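Local coordinates for mutual gliding-motility protein MglA (Myxococcus xanthus DK 1622, PDB 6H17) that acts as an intracellular GTP-binding and GTP-hydrolysing switch that coordinates both mechanisms of gliding motility and controls the direction and speed of movement, at residues 27-32 with 42-47; 78-83 with 90-95; 99-104 with 118-123. All blocks are in the same frame, centred on the assembly; numbering follows the deposited sequence. Where two conformers were deposited one is given.

Contact 1. Residues 27-32 with 42-47. With GSP (5'-guanosine-diphosphate-monothiophosphate), chain C.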
loop_
_atom_site.group_PDB
_atom_site.type_symbol
_atom_site.label_atom_id
_atom_site.label_comp_id
_atom_site.label_asym_id
_atom_site.label_seq_id
_atom_site.Cartn_x
_atom_site.Cartn_y
_atom_site.Cartn_z
ATOM N N THR A 27 -1.190 5.151 -9.233
ATOM C CA THR A 27 -2.305 4.751 -10.094
ATOM C C THR A 27 -3.352 3.979 -9.304
ATOM O O THR A 27 -4.557 4.160 -9.523
ATOM C CB THR A 27 -1.769 3.890 -11.235
ATOM O OG1 THR A 27 -0.835 4.637 -12.016
ATOM C CG2 THR A 27 -2.886 3.452 -12.182
ATOM N N ASN A 28 -2.924 3.122 -8.372
ATOM C CA ASN A 28 -3.879 2.435 -7.510
ATOM C C ASN A 28 -4.774 3.439 -6.788
ATOM O O ASN A 28 -6.003 3.307 -6.773
ATOM C CB ASN A 28 -3.158 1.559 -6.473
ATOM C CG ASN A 28 -2.982 0.107 -6.909
ATOM O OD1 ASN A 28 -3.804 -0.742 -6.569
ATOM N ND2 ASN A 28 -1.896 -0.192 -7.592
ATOM N N LEU A 29 -4.167 4.427 -6.118
ATOM C CA LEU A 29 -4.967 5.403 -5.368
ATOM C C LEU A 29 -5.853 6.246 -6.279
ATOM O O LEU A 29 -6.966 6.617 -5.891
ATOM C CB LEU A 29 -4.086 6.280 -4.487
ATOM C CG LEU A 29 -3.837 5.731 -3.080
ATOM C CD1 LEU A 29 -3.084 4.424 -3.079
ATOM C CD2 LEU A 29 -3.134 6.769 -2.208
ATOM N N GLN A 30 -5.378 6.572 -7.481
ATOM C CA GLN A 30 -6.204 7.337 -8.419
ATOM C C GLN A 30 -7.449 6.553 -8.802
ATOM O O GLN A 30 -8.554 7.111 -8.865
ATOM C CB GLN A 30 -5.382 7.712 -9.660
ATOM C CG GLN A 30 -4.318 8.746 -9.355
ATOM C CD GLN A 30 -3.279 9.002 -10.449
ATOM O OE1 GLN A 30 -2.938 8.133 -11.266
ATOM N NE2 GLN A 30 -2.732 10.217 -10.431
ATOM N N TYR A 31 -7.307 5.251 -9.076
ATOM C CA TYR A 31 -8.465 4.439 -9.425
ATOM C C TYR A 31 -9.412 4.337 -8.236
ATOM O O TYR A 31 -10.633 4.493 -8.379
ATOM C CB TYR A 31 -8.026 3.035 -9.872
ATOM C CG TYR A 31 -9.200 2.246 -10.400
ATOM C CD1 TYR A 31 -9.584 2.370 -11.723
ATOM C CD2 TYR A 31 -9.977 1.455 -9.557
ATOM C CE1 TYR A 31 -10.701 1.720 -12.200
ATOM C CE2 TYR A 31 -11.079 0.774 -10.045
ATOM C CZ TYR A 31 -11.435 0.924 -11.356
ATOM O OH TYR A 31 -12.545 0.279 -11.866
ATOM N N ILE A 32 -8.869 4.075 -7.043
ATOM C CA ILE A 32 -9.693 4.008 -5.831
ATOM C C ILE A 32 -10.481 5.305 -5.662
ATOM O O ILE A 32 -11.699 5.297 -5.421
ATOM C CB ILE A 32 -8.826 3.701 -4.601
ATOM C CG1 ILE A 32 -8.236 2.294 -4.709
ATOM C CG2 ILE A 32 -9.655 3.816 -3.331
ATOM C CD1 ILE A 32 -7.070 2.042 -3.757
ATOM N N GLY A 42 -12.644 10.751 1.155
ATOM C CA GLY A 42 -12.151 12.103 1.119
ATOM C C GLY A 42 -11.443 12.370 -0.192
ATOM O O GLY A 42 -11.563 11.620 -1.167
ATOM N N LYS A 43 -10.677 13.443 -0.208
ATOM C CA LYS A 43 -9.998 13.908 -1.409
ATOM C C LYS A 43 -8.620 13.280 -1.553
ATOM O O LYS A 43 -7.840 13.228 -0.595
ATOM C CB LYS A 43 -9.864 15.426 -1.344
ATOM C CG LYS A 43 -9.405 16.046 -2.624
ATOM C CD LYS A 43 -9.390 17.560 -2.516
ATOM C CE LYS A 43 -8.836 18.197 -3.770
ATOM N NZ LYS A 43 -8.946 19.676 -3.684
ATOM N N LEU A 44 -8.319 12.806 -2.758
ATOM C CA LEU A 44 -6.975 12.354 -3.083
ATOM C C LEU A 44 -6.096 13.573 -3.307
ATOM O O LEU A 44 -6.416 14.427 -4.144
ATOM C CB LEU A 44 -6.998 11.479 -4.338
ATOM C CG LEU A 44 -5.646 11.105 -4.928
ATOM C CD1 LEU A 44 -4.825 10.307 -3.969
ATOM C CD2 LEU A 44 -5.860 10.311 -6.233
ATOM N N ILE A 45 -4.995 13.657 -2.563
ATOM C CA ILE A 45 -4.077 14.775 -2.685
ATOM C C ILE A 45 -2.655 14.282 -2.854
ATOM O O ILE A 45 -2.302 13.167 -2.459
ATOM C CB ILE A 45 -4.176 15.734 -1.478
ATOM C CG1 ILE A 45 -3.821 14.989 -0.204
ATOM C CG2 ILE A 45 -5.590 16.374 -1.417
ATOM C CD1 ILE A 45 -3.635 15.911 0.999
ATOM N N SER A 46 -1.848 15.105 -3.501
ATOM C CA SER A 46 -0.415 14.913 -3.582
ATOM C C SER A 46 0.267 15.815 -2.564
ATOM O O SER A 46 -0.220 16.909 -2.231
ATOM C CB SER A 46 0.098 15.262 -4.976
ATOM O OG SER A 46 -0.378 14.337 -5.930
ATOM N N LEU A 47 1.398 15.345 -2.071
ATOM C CA LEU A 47 2.195 16.096 -1.123
ATOM C C LEU A 47 3.655 16.043 -1.525
ATOM O O LEU A 47 4.141 15.041 -2.052
ATOM C CB LEU A 47 2.034 15.533 0.289
ATOM C CG LEU A 47 0.603 15.641 0.832
ATOM C CD1 LEU A 47 0.500 14.826 2.104
ATOM C CD2 LEU A 47 0.214 17.071 1.081
HETATM P PG GSP C . 6.725 6.556 -8.058
HETATM O O3B GSP C . 5.775 5.632 -9.050
HETATM S S1G GSP C . 8.173 7.111 -9.113
HETATM O O2G GSP C . 5.803 7.677 -7.535
HETATM O O3G GSP C . 7.119 5.630 -6.903
HETATM P PB GSP C . 4.336 4.999 -8.856
HETATM O O1B GSP C . 4.446 3.627 -8.302
HETATM O O2B GSP C . 3.446 5.929 -8.124
HETATM P PA GSP C . 2.585 5.434 -11.120
HETATM O O1A GSP C . 1.376 4.927 -10.489
HETATM O O2A GSP C . 2.723 6.884 -11.286
HETATM O O3A GSP C . 3.876 4.855 -10.394
HETATM O "O5'" GSP C . 2.700 4.676 -12.520
HETATM C "C5'" GSP C . 3.818 4.897 -13.366
HETATM C "C4'" GSP C . 3.439 4.645 -14.820
HETATM O "O4'" GSP C . 3.043 3.269 -14.983
HETATM C "C3'" GSP C . 2.266 5.484 -15.256
HETATM O "O3'" GSP C . 2.461 5.910 -16.595
HETATM C "C2'" GSP C . 1.056 4.555 -15.190
HETATM O "O2'" GSP C . 0.008 4.864 -16.061
HETATM C "C1'" GSP C . 1.738 3.224 -15.536
HETATM N N9 GSP C . 1.042 2.045 -15.037
HETATM C C8 GSP C . 0.645 1.841 -13.751
HETATM N N7 GSP C . 0.030 0.644 -13.653
HETATM C C5 GSP C . 0.042 0.086 -14.904
HETATM C C6 GSP C . -0.455 -1.115 -15.408
HETATM O O6 GSP C . -1.045 -1.995 -14.737
HETATM N N1 GSP C . -0.271 -1.325 -16.739
HETATM C C2 GSP C . 0.379 -0.432 -17.553
HETATM N N2 GSP C . 0.528 -0.725 -18.833
HETATM N N3 GSP C . 0.863 0.742 -17.088
HETATM C C4 GSP C . 0.671 0.964 -15.774
#
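Leu44 keeps its CG anti to the backbone N (chi1 171°), which swings both methyls inward onto helix 25-35, where Leu29 and Gln30 meet them. CD1 approaches CB of Leu29 at 4.1 Å, while CD2 presses on the helix backbone itself, 3.7 Å from CA of Gln30. CG of Gln30 also lies near CD2, but this side chain was modelled in two conformers, so the CA contact is the firmer one. A glutamine suits this exposed position: its aliphatic part can border a leucine while its polar end can stay toward solvent. Leu29, by contrast, is buried and also touches Leu76 and Thr78 of strand 71-78. Near the start of the same helix, with OG1 beside the backbone N (chi1 -61°), Thr27 hydrogen-bonds through both N and OG1 to one alpha-phosphate oxygen, O1A of GSP, at 2.9 and 2.7 Å. Strand 45-49 pairs with strand 52-62, and Leu44 leads into it from the loop after helix 25-35, where small GTPases carry switch 1. Leu44 is held to the helix here by van der Waals contact, largely between carbon atoms, so the hold depends on shape and not on the direction of a bond.

Contact 2. Residues 78-83 with 90-95. With GSP (5'-guanosine-diphosphate-monothiophosphate), chain C; SO4 (sulfate ion), chain D.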
loop_
_atom_site.group_PDB
_atom_site.type_symbol
_atom_site.label_atom_id
_atom_site.label_comp_id
_atom_site.label_asym_id
_atom_site.label_seq_id
_atom_site.Cartn_x
_atom_site.Cartn_y
_atom_site.Cartn_z
ATOM N N THR A 78 0.998 6.602 -0.577
ATOM C CA THR A 78 2.063 5.994 -1.370
ATOM C C THR A 78 3.396 6.566 -0.923
ATOM O O THR A 78 3.457 7.472 -0.086
ATOM C CB THR A 78 1.869 6.235 -2.868
ATOM O OG1 THR A 78 2.065 7.623 -3.164
ATOM C CG2 THR A 78 0.507 5.779 -3.328
ATOM N N VAL A 79 4.469 6.008 -1.477
ATOM C CA VAL A 79 5.820 6.488 -1.217
ATOM C C VAL A 79 6.491 6.766 -2.551
ATOM O O VAL A 79 6.048 6.258 -3.596
ATOM C CB VAL A 79 6.660 5.461 -0.422
ATOM C CG1 VAL A 79 5.956 5.061 0.867
ATOM C CG2 VAL A 79 6.995 4.241 -1.260
ATOM N N PRO A 80 7.597 7.512 -2.550
ATOM C CA PRO A 80 8.423 7.602 -3.763
ATOM C C PRO A 80 9.297 6.365 -3.852
ATOM O O PRO A 80 10.122 6.108 -2.969
ATOM C CB PRO A 80 9.237 8.882 -3.557
ATOM C CG PRO A 80 9.136 9.194 -2.116
ATOM C CD PRO A 80 8.027 8.444 -1.493
ATOM N N GLY A 81 9.093 5.569 -4.889
ATOM C CA GLY A 81 9.738 4.280 -4.993
ATOM C C GLY A 81 11.111 4.250 -5.586
ATOM O O GLY A 81 11.816 3.242 -5.450
ATOM N N GLN A 82 11.548 5.315 -6.252
ATOM C CA GLN A 82 12.880 5.294 -6.844
ATOM C C GLN A 82 13.932 5.160 -5.746
ATOM O O GLN A 82 13.798 5.732 -4.660
ATOM C CB GLN A 82 13.109 6.561 -7.657
ATOM C CG GLN A 82 12.281 6.662 -8.935
ATOM C CD GLN A 82 12.423 8.017 -9.586
ATOM O OE1 GLN A 82 11.676 8.945 -9.282
ATOM N NE2 GLN A 82 13.397 8.145 -10.473
ATOM N N VAL A 83 15.004 4.421 -6.053
ATOM C CA VAL A 83 15.910 3.920 -5.015
ATOM C C VAL A 83 16.436 5.027 -4.109
ATOM O O VAL A 83 16.588 4.826 -2.901
ATOM C CB VAL A 83 17.062 3.123 -5.656
ATOM C CG1 VAL A 83 16.575 1.804 -6.179
ATOM C CG2 VAL A 83 17.722 3.920 -6.753
ATOM N N LYS A 90 11.001 6.148 4.607
ATOM C CA LYS A 90 11.057 5.907 6.043
ATOM C C LYS A 90 10.127 6.840 6.805
ATOM O O LYS A 90 9.485 6.422 7.774
ATOM C CB LYS A 90 12.508 6.021 6.517
ATOM C CG LYS A 90 13.339 4.864 5.986
ATOM C CD LYS A 90 14.825 5.127 5.984
ATOM C CE LYS A 90 15.352 5.185 7.381
ATOM N NZ LYS A 90 15.162 3.876 8.082
ATOM N N LEU A 91 10.035 8.106 6.399
ATOM C CA LEU A 91 9.101 9.012 7.056
ATOM C C LEU A 91 7.671 8.504 6.915
ATOM O O LEU A 91 6.907 8.464 7.891
ATOM C CB LEU A 91 9.232 10.413 6.464
ATOM C CG LEU A 91 10.537 11.162 6.730
ATOM C CD1 LEU A 91 10.501 12.551 6.096
ATOM C CD2 LEU A 91 10.817 11.264 8.218
ATOM N N ILE A 92 7.297 8.090 5.707
ATOM C CA ILE A 92 5.914 7.717 5.427
ATOM C C ILE A 92 5.533 6.429 6.143
ATOM O O ILE A 92 4.370 6.242 6.524
ATOM C CB ILE A 92 5.692 7.653 3.898
ATOM C CG1 ILE A 92 5.902 9.046 3.284
ATOM C CG2 ILE A 92 4.307 7.085 3.571
ATOM C CD1 ILE A 92 6.183 9.033 1.801
ATOM N N LEU A 93 6.484 5.515 6.337
ATOM C CA LEU A 93 6.169 4.245 6.967
ATOM C C LEU A 93 5.881 4.361 8.454
ATOM O O LEU A 93 5.337 3.414 9.039
ATOM C CB LEU A 93 7.314 3.237 6.774
ATOM C CG LEU A 93 7.348 2.438 5.488
ATOM C CD1 LEU A 93 8.683 1.689 5.414
ATOM C CD2 LEU A 93 6.173 1.477 5.393
ATOM N N LYS A 94 6.223 5.473 9.092
ATOM C CA LYS A 94 5.988 5.585 10.529
ATOM C C LYS A 94 4.511 5.377 10.834
ATOM O O LYS A 94 3.649 5.969 10.187
ATOM C CB LYS A 94 6.426 6.963 11.023
ATOM C CG LYS A 94 7.931 7.132 11.064
ATOM C CD LYS A 94 8.325 8.515 11.551
ATOM C CE LYS A 94 9.838 8.654 11.614
ATOM N NZ LYS A 94 10.269 9.983 12.133
ATOM N N GLY A 95 4.223 4.531 11.824
ATOM C CA GLY A 95 2.851 4.313 12.243
ATOM C C GLY A 95 2.015 3.458 11.319
ATOM O O GLY A 95 0.793 3.412 11.480
HETATM P PG GSP C . 6.725 6.556 -8.058
HETATM O O3B GSP C . 5.775 5.632 -9.050
HETATM S S1G GSP C . 8.173 7.111 -9.113
HETATM O O2G GSP C . 5.803 7.677 -7.535
HETATM O O3G GSP C . 7.119 5.630 -6.903
HETATM P PB GSP C . 4.336 4.999 -8.856
HETATM O O1B GSP C . 4.446 3.627 -8.302
HETATM O O2B GSP C . 3.446 5.929 -8.124
HETATM P PA GSP C . 2.585 5.434 -11.120
HETATM O O1A GSP C . 1.376 4.927 -10.489
HETATM O O2A GSP C . 2.723 6.884 -11.286
HETATM O O3A GSP C . 3.876 4.855 -10.394
HETATM O "O5'" GSP C . 2.700 4.676 -12.520
HETATM C "C5'" GSP C . 3.818 4.897 -13.366
HETATM C "C4'" GSP C . 3.439 4.645 -14.820
HETATM O "O4'" GSP C . 3.043 3.269 -14.983
HETATM C "C3'" GSP C . 2.266 5.484 -15.256
HETATM O "O3'" GSP C . 2.461 5.910 -16.595
HETATM C "C2'" GSP C . 1.056 4.555 -15.190
HETATM O "O2'" GSP C . 0.008 4.864 -16.061
HETATM C "C1'" GSP C . 1.738 3.224 -15.536
HETATM N N9 GSP C . 1.042 2.045 -15.037
HETATM C C8 GSP C . 0.645 1.841 -13.751
HETATM N N7 GSP C . 0.030 0.644 -13.653
HETATM C C5 GSP C . 0.042 0.086 -14.904
HETATM C C6 GSP C . -0.455 -1.115 -15.408
HETATM O O6 GSP C . -1.045 -1.995 -14.737
HETATM N N1 GSP C . -0.271 -1.325 -16.739
HETATM C C2 GSP C . 0.379 -0.432 -17.553
HETATM N N2 GSP C . 0.528 -0.725 -18.833
HETATM N N3 GSP C . 0.863 0.742 -17.088
HETATM C C4 GSP C . 0.671 0.964 -15.774
HETATM S S SO4 D . 14.401 3.149 -9.974
HETATM O O1 SO4 D . 12.943 3.078 -9.876
HETATM O O2 SO4 D . 14.974 3.061 -8.627
HETATM O O3 SO4 D . 14.940 2.048 -10.766
HETATM O O4 SO4 D . 14.747 4.445 -10.558
#
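At the end of strand 71-78 switch 2 of this small GTPase begins, and Thr78, Val79 and Pro80 lie against Ile92 on helix 86-93. Ile92 points toward the loop and spreads its branches over it. CG2, anti to the backbone N, meets CG1 of Val79 at 3.8 Å, the two side chains lying at a slant to one another. The other branch extends (chi2 160°) and carries CD1 to 3.8 Å from CD of Pro80 and 3.7 Å from the carbonyl O of Thr78. That oxygen is buried here without a polar partner in the model. A branched apolar residue fits the spot because one branch packs on Val79 and the other on Pro80, and Phe57 of strand 52-62 lies against it too. Thr78 to Gly81 occupy the place of the DxxG motif of Ras-like GTPases, with threonine where the motif has aspartate; Thr78 OG1 is hydrogen-bonded to Asp58 OD2. Gly81 N donates to O3G of the GSP gamma-thiophosphate at 2.8 Å (154°), and glycine leaves room for that oxygen to come close to the backbone. Farther along, Val83 N binds O2 of a sulfate ion, probably from the crystallisation liquor, at 2.9 Å. Arg89 fastens the loop to the helix by hydrogen bonds to the carbonyl oxygens of Pro80, Gln82 and Val83.

Contact 3. Residues 99-104 with 118-123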
loop_
_atom_site.group_PDB
_atom_site.type_symbol
_atom_site.label_atom_id
_atom_site.label_comp_id
_atom_site.label_asym_id
_atom_site.label_seq_id
_atom_site.Cartn_x
_atom_site.Cartn_y
_atom_site.Cartn_z
ATOM N N VAL A 99 0.364 -2.855 4.871
ATOM C CA VAL A 99 1.154 -2.538 3.687
ATOM C C VAL A 99 0.639 -3.301 2.479
ATOM O O VAL A 99 0.277 -4.481 2.567
ATOM C CB VAL A 99 2.644 -2.860 3.908
ATOM C CG1 VAL A 99 3.439 -2.706 2.624
ATOM C CG2 VAL A 99 3.232 -1.975 4.985
ATOM N N VAL A 100 0.612 -2.621 1.338
ATOM C CA VAL A 100 0.414 -3.245 0.034
ATOM C C VAL A 100 1.722 -3.070 -0.706
ATOM O O VAL A 100 2.164 -1.930 -0.922
ATOM C CB VAL A 100 -0.722 -2.587 -0.759
ATOM C CG1 VAL A 100 -0.795 -3.194 -2.150
ATOM C CG2 VAL A 100 -2.052 -2.722 -0.035
ATOM N N PHE A 101 2.353 -4.174 -1.102
ATOM C CA PHE A 101 3.523 -4.100 -1.968
ATOM C C PHE A 101 3.057 -4.239 -3.407
ATOM O O PHE A 101 2.500 -5.277 -3.777
ATOM C CB PHE A 101 4.555 -5.172 -1.644
ATOM C CG PHE A 101 5.812 -5.016 -2.447
ATOM C CD1 PHE A 101 5.989 -5.662 -3.670
ATOM C CD2 PHE A 101 6.811 -4.175 -1.995
ATOM C CE1 PHE A 101 7.154 -5.491 -4.401
ATOM C CE2 PHE A 101 7.971 -3.987 -2.727
ATOM C CZ PHE A 101 8.153 -4.657 -3.901
ATOM N N VAL A 102 3.296 -3.223 -4.221
ATOM C CA VAL A 102 2.917 -3.210 -5.624
ATOM C C VAL A 102 4.152 -3.584 -6.428
ATOM O O VAL A 102 5.112 -2.812 -6.508
ATOM C CB VAL A 102 2.366 -1.847 -6.053
ATOM C CG1 VAL A 102 1.982 -1.865 -7.525
ATOM C CG2 VAL A 102 1.173 -1.432 -5.187
ATOM N N ALA A 103 4.151 -4.776 -7.015
ATOM C CA ALA A 103 5.255 -5.225 -7.853
ATOM C C ALA A 103 4.952 -4.917 -9.310
ATOM O O ALA A 103 3.817 -5.073 -9.778
ATOM C CB ALA A 103 5.450 -6.722 -7.669
ATOM N N ASP A 104 5.965 -4.457 -10.025
ATOM C CA ASP A 104 5.854 -4.256 -11.467
ATOM C C ASP A 104 6.138 -5.584 -12.157
ATOM O O ASP A 104 7.252 -6.099 -12.072
ATOM C CB ASP A 104 6.858 -3.187 -11.896
ATOM C CG ASP A 104 6.685 -2.759 -13.347
ATOM O OD1 ASP A 104 6.377 -3.625 -14.201
ATOM O OD2 ASP A 104 6.845 -1.549 -13.641
ATOM N N GLU A 118 12.984 -5.921 -0.220
ATOM C CA GLU A 118 13.958 -5.995 0.861
ATOM C C GLU A 118 14.039 -4.670 1.617
ATOM O O GLU A 118 14.149 -4.653 2.855
ATOM C CB GLU A 118 15.322 -6.416 0.317
ATOM C CG GLU A 118 16.401 -6.436 1.381
ATOM C CD GLU A 118 16.222 -7.517 2.433
ATOM O OE1 GLU A 118 17.071 -7.560 3.356
ATOM O OE2 GLU A 118 15.256 -8.313 2.374
ATOM N N ASN A 119 13.985 -3.552 0.894
ATOM C CA ASN A 119 13.972 -2.239 1.521
ATOM C C ASN A 119 12.773 -2.069 2.440
ATOM O O ASN A 119 12.902 -1.473 3.518
ATOM C CB ASN A 119 13.983 -1.190 0.405
ATOM C CG ASN A 119 13.972 0.222 0.909
ATOM O OD1 ASN A 119 12.994 0.946 0.698
ATOM N ND2 ASN A 119 15.057 0.646 1.536
ATOM N N LEU A 120 11.598 -2.571 2.035
ATOM C CA LEU A 120 10.434 -2.562 2.917
ATOM C C LEU A 120 10.723 -3.324 4.205
ATOM O O LEU A 120 10.434 -2.844 5.307
ATOM C CB LEU A 120 9.233 -3.187 2.204
ATOM C CG LEU A 120 7.953 -3.373 3.028
ATOM C CD1 LEU A 120 7.427 -2.060 3.579
ATOM C CD2 LEU A 120 6.903 -4.093 2.170
ATOM N N ARG A 121 11.275 -4.531 4.077
ATOM C CA ARG A 121 11.560 -5.335 5.263
ATOM C C ARG A 121 12.534 -4.620 6.188
ATOM O O ARG A 121 12.328 -4.575 7.406
ATOM C CB ARG A 121 12.105 -6.695 4.824
ATOM C CG ARG A 121 12.336 -7.666 5.968
ATOM C CD ARG A 121 13.008 -8.943 5.482
ATOM N NE ARG A 121 14.434 -8.745 5.234
ATOM C CZ ARG A 121 15.360 -8.720 6.190
ATOM N NH1 ARG A 121 15.008 -8.875 7.457
ATOM N NH2 ARG A 121 16.636 -8.536 5.878
ATOM N N ILE A 122 13.599 -4.043 5.621
ATOM C CA ILE A 122 14.604 -3.357 6.418
ATOM C C ILE A 122 14.024 -2.121 7.077
ATOM O O ILE A 122 14.273 -1.862 8.260
ATOM C CB ILE A 122 15.820 -3.016 5.527
ATOM C CG1 ILE A 122 16.566 -4.279 5.099
ATOM C CG2 ILE A 122 16.724 -2.005 6.244
ATOM C CD1 ILE A 122 17.273 -5.011 6.222
ATOM N N ASN A 123 13.249 -1.336 6.337
ATOM C CA ASN A 123 12.704 -0.109 6.911
ATOM C C ASN A 123 11.718 -0.420 8.018
ATOM O O ASN A 123 11.667 0.301 9.026
ATOM C CB ASN A 123 12.089 0.765 5.822
ATOM C CG ASN A 123 13.145 1.528 5.051
ATOM O OD1 ASN A 123 14.297 1.646 5.485
ATOM N ND2 ASN A 123 12.773 2.051 3.909
#
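Leu120 of helix 110-125 is directed at Val99 and Phe101 on strand 98-104, within the beta-alpha-beta crossover that goes on to the parallel strand 136-141. Its CB leaves the helix toward the strand, and CG continues that way, anti to the backbone N (chi1 175°), which turns the fork of the two methyls onto the strand. CD1 comes to 4.2 Å from CG1 of Val99. CD2 makes the closer contacts: it lies 3.8 Å from that same Val99 CG1, and it reaches the ring of Phe101 as well. Leucine and valine thus meet tip to tip, whereas the phenylalanine and leucine side chains run past each other in opposite directions. Val99 and Phe101, two residues apart on the strand, both point to this side, as a beta-strand requires, and their apolar bulk suits a layer between sheet and helix. Tyr18 and Leu131 also touch Leu120, and Leu117 and Ser116 extend the helix's hold on Phe101. Elsewhere on the helix, one modelled conformer of Arg121 forms a side-on salt bridge with Glu118, one turn earlier, with NH2 to OE1 at 2.7 Å and NE to OE2 at 3.0 Å. Back in the core, the Phe101 ring receives the leucine methyl obliquely, its CD2 4.2 Å from CD2 of Leu120.

The three contacts follow one another along the chain, each closing before the next opens, within a single Ras-like GTPase fold. Contacts 1 and 3 have centres about 19 Å apart, on opposite sides of the chain's centre, and both reach the central mixed sheet. Contact 2 lies about 16 Å from contact 1 and about 10 Å from contact 3, centre to centre. It touches the first where Leu29 CD1 lies 3.8 Å from Thr78 CG2, and the third where Leu93 and Lys90 pack on Asn123. Contacts 1 and 2 both include residues hydrogen-bonded to GSP, at its alpha and gamma phosphates. Packing thus connects the switch 2 region to helices 25-35 and 110-125, which may help relay the nucleotide state.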